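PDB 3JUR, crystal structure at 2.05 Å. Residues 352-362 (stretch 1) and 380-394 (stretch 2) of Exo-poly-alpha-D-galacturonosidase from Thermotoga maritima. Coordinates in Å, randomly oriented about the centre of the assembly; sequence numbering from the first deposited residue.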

# COMPACT_ATOMS: atom_id res chain seq x y z
N SER D 352 17.51 14.34 3.45
CA SER D 352 17.69 14.34 4.92
C SER D 352 16.67 15.17 5.73
O SER D 352 16.37 14.82 6.87
CB SER D 352 19.12 14.73 5.31
OG SER D 352 19.38 16.06 4.89
N GLU D 353 16.16 16.26 5.17
CA GLU D 353 15.20 17.12 5.88
C GLU D 353 13.78 17.00 5.34
O GLU D 353 12.99 16.21 5.87
CB GLU D 353 15.66 18.59 5.90
CG GLU D 353 16.99 18.81 6.63
CD GLU D 353 16.90 18.54 8.13
OE1 GLU D 353 15.86 18.85 8.74
OE2 GLU D 353 17.87 18.01 8.71
N GLU D 354 13.44 17.78 4.31
CA GLU D 354 12.11 17.73 3.71
C GLU D 354 12.24 17.54 2.21
O GLU D 354 13.02 18.23 1.58
CB GLU D 354 11.30 19.00 3.99
CG GLU D 354 11.15 19.39 5.46
CD GLU D 354 12.16 20.43 5.92
OE1 GLU D 354 12.78 21.11 5.07
OE2 GLU D 354 12.33 20.58 7.15
N VAL D 355 11.46 16.62 1.65
CA VAL D 355 11.49 16.40 0.22
C VAL D 355 10.90 17.63 -0.49
O VAL D 355 11.50 18.16 -1.43
CB VAL D 355 10.73 15.12 -0.21
CG1 VAL D 355 10.76 14.96 -1.73
CG2 VAL D 355 11.31 13.88 0.48
N ILE D 356 9.74 18.07 -0.02
CA ILE D 356 9.06 19.26 -0.53
C ILE D 356 8.79 20.21 0.65
O ILE D 356 8.14 19.84 1.62
CB ILE D 356 7.73 18.89 -1.24
CG1 ILE D 356 8.01 18.03 -2.49
CG2 ILE D 356 6.95 20.15 -1.62
CD1 ILE D 356 6.80 17.21 -2.95
N ARG D 357 9.32 21.43 0.54
CA ARG D 357 9.20 22.41 1.60
C ARG D 357 8.67 23.73 1.05
O ARG D 357 9.24 24.31 0.13
CB ARG D 357 10.57 22.66 2.26
CG ARG D 357 10.54 23.71 3.37
CD ARG D 357 10.02 23.10 4.65
NE ARG D 357 9.85 24.05 5.75
CZ ARG D 357 10.80 24.46 6.58
NH1 ARG D 357 10.50 25.32 7.55
NH2 ARG D 357 12.05 24.03 6.46
N ILE D 358 7.57 24.21 1.63
CA ILE D 358 7.08 25.56 1.35
C ILE D 358 6.90 26.27 2.67
O ILE D 358 6.13 25.82 3.53
CB ILE D 358 5.78 25.57 0.51
CG1 ILE D 358 5.96 24.76 -0.77
CG2 ILE D 358 5.36 27.02 0.18
CD1 ILE D 358 4.71 24.66 -1.63
N ASN D 359 7.63 27.37 2.84
CA ASN D 359 7.69 28.08 4.12
C ASN D 359 7.47 29.58 3.95
O ASN D 359 8.24 30.26 3.24
CB ASN D 359 9.05 27.81 4.79
CG ASN D 359 9.15 28.41 6.18
OD1 ASN D 359 8.14 28.81 6.78
ND2 ASN D 359 10.37 28.49 6.70
N LEU D 360 6.41 30.09 4.59
CA LEU D 360 6.12 31.53 4.52
C LEU D 360 6.52 32.24 5.81
O LEU D 360 6.10 33.38 6.05
CB LEU D 360 4.66 31.80 4.17
CG LEU D 360 4.26 31.81 2.69
CD1 LEU D 360 4.40 30.44 2.03
CD2 LEU D 360 2.83 32.34 2.55
N ARG D 361 7.34 31.58 6.63
CA ARG D 361 7.83 32.13 7.89
C ARG D 361 9.35 32.18 7.95
O ARG D 361 9.94 32.03 9.02
CB ARG D 361 7.31 31.31 9.07
CG ARG D 361 5.82 31.35 9.26
CD ARG D 361 5.37 30.12 10.01
NE ARG D 361 4.04 29.70 9.59
CZ ARG D 361 3.39 28.64 10.07
NH1 ARG D 361 3.95 27.88 11.01
NH2 ARG D 361 2.18 28.35 9.62
N TYR D 362 9.98 32.39 6.80
CA TYR D 362 11.43 32.42 6.69
C TYR D 362 12.10 33.42 7.64
O TYR D 362 11.69 34.59 7.70
CB TYR D 362 11.84 32.73 5.25
CG TYR D 362 13.32 32.62 5.02
CD1 TYR D 362 13.93 31.38 4.92
CD2 TYR D 362 14.11 33.77 4.92
CE1 TYR D 362 15.29 31.27 4.72
CE2 TYR D 362 15.48 33.66 4.71
CZ TYR D 362 16.06 32.41 4.61
OH TYR D 362 17.41 32.29 4.40
N ASN D 380 5.35 13.27 -11.22
CA ASN D 380 6.32 12.20 -11.48
C ASN D 380 7.62 12.35 -10.69
O ASN D 380 8.71 12.20 -11.23
CB ASN D 380 6.59 12.04 -12.98
CG ASN D 380 7.22 10.69 -13.33
OD1 ASN D 380 6.92 9.68 -12.70
ND2 ASN D 380 8.09 10.68 -14.34
N LEU D 381 7.48 12.67 -9.40
CA LEU D 381 8.61 12.68 -8.48
C LEU D 381 8.77 11.30 -7.88
O LEU D 381 7.79 10.66 -7.47
CB LEU D 381 8.44 13.74 -7.39
CG LEU D 381 9.36 13.74 -6.15
CD1 LEU D 381 10.82 14.04 -6.53
CD2 LEU D 381 8.86 14.72 -5.10
N LYS D 382 10.00 10.82 -7.85
CA LYS D 382 10.34 9.60 -7.14
C LYS D 382 11.37 9.98 -6.10
O LYS D 382 12.46 10.49 -6.43
CB LYS D 382 10.85 8.53 -8.10
CG LYS D 382 9.80 8.09 -9.12
CD LYS D 382 10.29 6.95 -9.98
CE LYS D 382 9.83 7.10 -11.43
NZ LYS D 382 8.38 7.41 -11.56
N ALA D 383 11.01 9.78 -4.83
CA ALA D 383 11.87 10.24 -3.75
C ALA D 383 11.97 9.28 -2.59
O ALA D 383 11.05 8.51 -2.28
CB ALA D 383 11.45 11.65 -3.24
N THR D 384 13.10 9.38 -1.92
CA THR D 384 13.46 8.49 -0.86
C THR D 384 13.99 9.35 0.31
O THR D 384 14.71 10.31 0.09
CB THR D 384 14.48 7.46 -1.42
OG1 THR D 384 13.81 6.19 -1.59
CG2 THR D 384 15.66 7.28 -0.56
N GLY D 385 13.56 9.03 1.53
CA GLY D 385 14.11 9.62 2.75
C GLY D 385 13.47 10.91 3.25
O GLY D 385 12.69 11.54 2.55
N GLY D 386 13.82 11.30 4.48
CA GLY D 386 13.42 12.60 5.01
C GLY D 386 12.73 12.57 6.36
O GLY D 386 12.11 11.58 6.74
N LYS D 387 12.84 13.68 7.08
CA LYS D 387 12.01 13.92 8.26
C LYS D 387 10.58 14.19 7.80
O LYS D 387 9.63 13.77 8.46
CB LYS D 387 12.56 15.08 9.10
CG LYS D 387 13.84 14.73 9.83
CD LYS D 387 14.71 15.94 10.18
CE LYS D 387 16.08 15.47 10.66
NZ LYS D 387 16.99 16.59 11.03
N TYR D 388 10.45 14.90 6.68
CA TYR D 388 9.16 15.22 6.06
C TYR D 388 9.15 14.90 4.57
O TYR D 388 10.13 15.18 3.87
CB TYR D 388 8.84 16.71 6.21
CG TYR D 388 8.68 17.17 7.63
CD1 TYR D 388 7.41 17.32 8.19
CD2 TYR D 388 9.80 17.45 8.43
CE1 TYR D 388 7.26 17.75 9.51
CE2 TYR D 388 9.66 17.89 9.74
CZ TYR D 388 8.39 18.03 10.28
OH TYR D 388 8.26 18.45 11.57
N ALA D 389 8.06 14.32 4.08
CA ALA D 389 7.86 14.24 2.63
C ALA D 389 7.35 15.59 2.15
O ALA D 389 7.92 16.20 1.23
CB ALA D 389 6.87 13.11 2.28
N VAL D 390 6.27 16.06 2.77
CA VAL D 390 5.65 17.34 2.40
C VAL D 390 5.44 18.20 3.66
O VAL D 390 4.72 17.81 4.59
CB VAL D 390 4.30 17.14 1.67
CG1 VAL D 390 3.70 18.49 1.28
CG2 VAL D 390 4.46 16.27 0.43
N ARG D 391 6.08 19.37 3.68
CA ARG D 391 5.94 20.32 4.76
C ARG D 391 5.58 21.68 4.16
O ARG D 391 6.41 22.32 3.50
CB ARG D 391 7.24 20.39 5.56
CG ARG D 391 7.17 21.24 6.83
CD ARG D 391 8.54 21.30 7.50
NE ARG D 391 8.51 22.11 8.70
CZ ARG D 391 9.54 22.28 9.53
NH1 ARG D 391 10.72 21.71 9.29
NH2 ARG D 391 9.39 23.05 10.60
N ILE D 392 4.32 22.10 4.36
CA ILE D 392 3.81 23.33 3.74
C ILE D 392 3.21 24.23 4.81
O ILE D 392 2.25 23.85 5.48
CB ILE D 392 2.77 23.04 2.61
CG1 ILE D 392 3.45 22.28 1.46
CG2 ILE D 392 2.11 24.35 2.11
CD1 ILE D 392 2.48 21.64 0.48
N GLU D 393 3.81 25.40 4.99
CA GLU D 393 3.35 26.32 6.03
C GLU D 393 3.11 27.74 5.51
O GLU D 393 4.05 28.47 5.15
CB GLU D 393 4.32 26.30 7.22
CG GLU D 393 4.29 24.96 7.95
CD GLU D 393 5.47 24.73 8.89
OE1 GLU D 393 5.24 24.72 10.12
OE2 GLU D 393 6.61 24.55 8.41
N GLY D 394 1.83 28.09 5.45
CA GLY D 394 1.40 29.44 5.07
C GLY D 394 1.13 30.30 6.30
O GLY D 394 1.60 30.00 7.40
O HOH W 1 7.51 24.96 6.07
O HOH W 2 8.03 26.80 8.54

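The strongest side-chain contacts between the stretches are charged. Glu-354 OE2 accepts from Arg-391 NH1 at 2.9 Å (N-H...O angle 140°), approaching the guanidinium at its edge, where N-H groups point. Glu-353 OE2 lies 2.9 Å from Lys-387 NZ in a second salt bridge; the CA-to-CB bond of Glu-353 points away from the other stretch, but its m, m rotamer brings the carboxylate back. At the far end, Arg-361 NH2 and NE donate to the backbone oxygen Gly-394 O at 2.8 and 3.3 Å. Arg-361 NH1 is 3.5 Å from Glu-393 OE1, which lies well out of the guanidinium plane, so this salt bridge rests on charge alone.

Between these ends the backbones pair in parallel, the strand axes 4.8 Å apart and 13° from aligned. The bonds alternate in direction: Arg-391 N to Ile-356 O (3.0 Å, 168°), Ile-358 N to Arg-391 O (2.9 Å, 169°), Glu-393 N to Ile-358 O (2.8 Å, 168°) and Leu-360 N to Glu-393 O (2.9 Å, 146°). Before the corners, Tyr-388 N donates to Glu-353 O at 3.0 Å; at the corners, Val-355 N donates to Tyr-388 O at 3.0 Å and Ile-356 N to Ala-389 O at 2.9 Å.

The register sets Arg-357 beside Arg-391 on one face, and their guanidinium groups stack, centres 3.9 Å apart and planes at 7°. Although Arg-357 NE and Arg-391 NE are only 3.8 Å apart, acids compensate the like charges: Arg-391 NE bonds Glu-393 OE2 at 3.1 Å, and Arg-357 NH2 makes a weak bond to Glu-354 OE1 at 3.3 Å. Water 1 adds a link, 2.5 Å from both Arg-357 NE and Glu-393 OE2; water 2 lies 3.0 Å from Arg-357 NH1 and 2.7 Å from Glu-393 OE2.

The opposite face is apolar and buried. Ile-356 CD1 meets Val-390 CG2 at 4.2 Å and Ile-358 CD1 meets Ile-392 CG1 at 4.1 Å, branched side chains well suited to extended strands. Ile-356 CD1 also touches Leu-381 CD2 at 3.9 Å. At the corner, Val-355 points toward stretch 2, its CG1 packing 3.9 Å from Leu-381 CD2 and 3.7 Å from Ala-383 CB.

Gly-386, at phi/psi 128/154, suits its tight site: a modelled CB would be crowded by Tyr-388 O at 3.0 Å and jammed against the preceding carbonyl. Altogether the contact buries 1081 Å², summed over both sides.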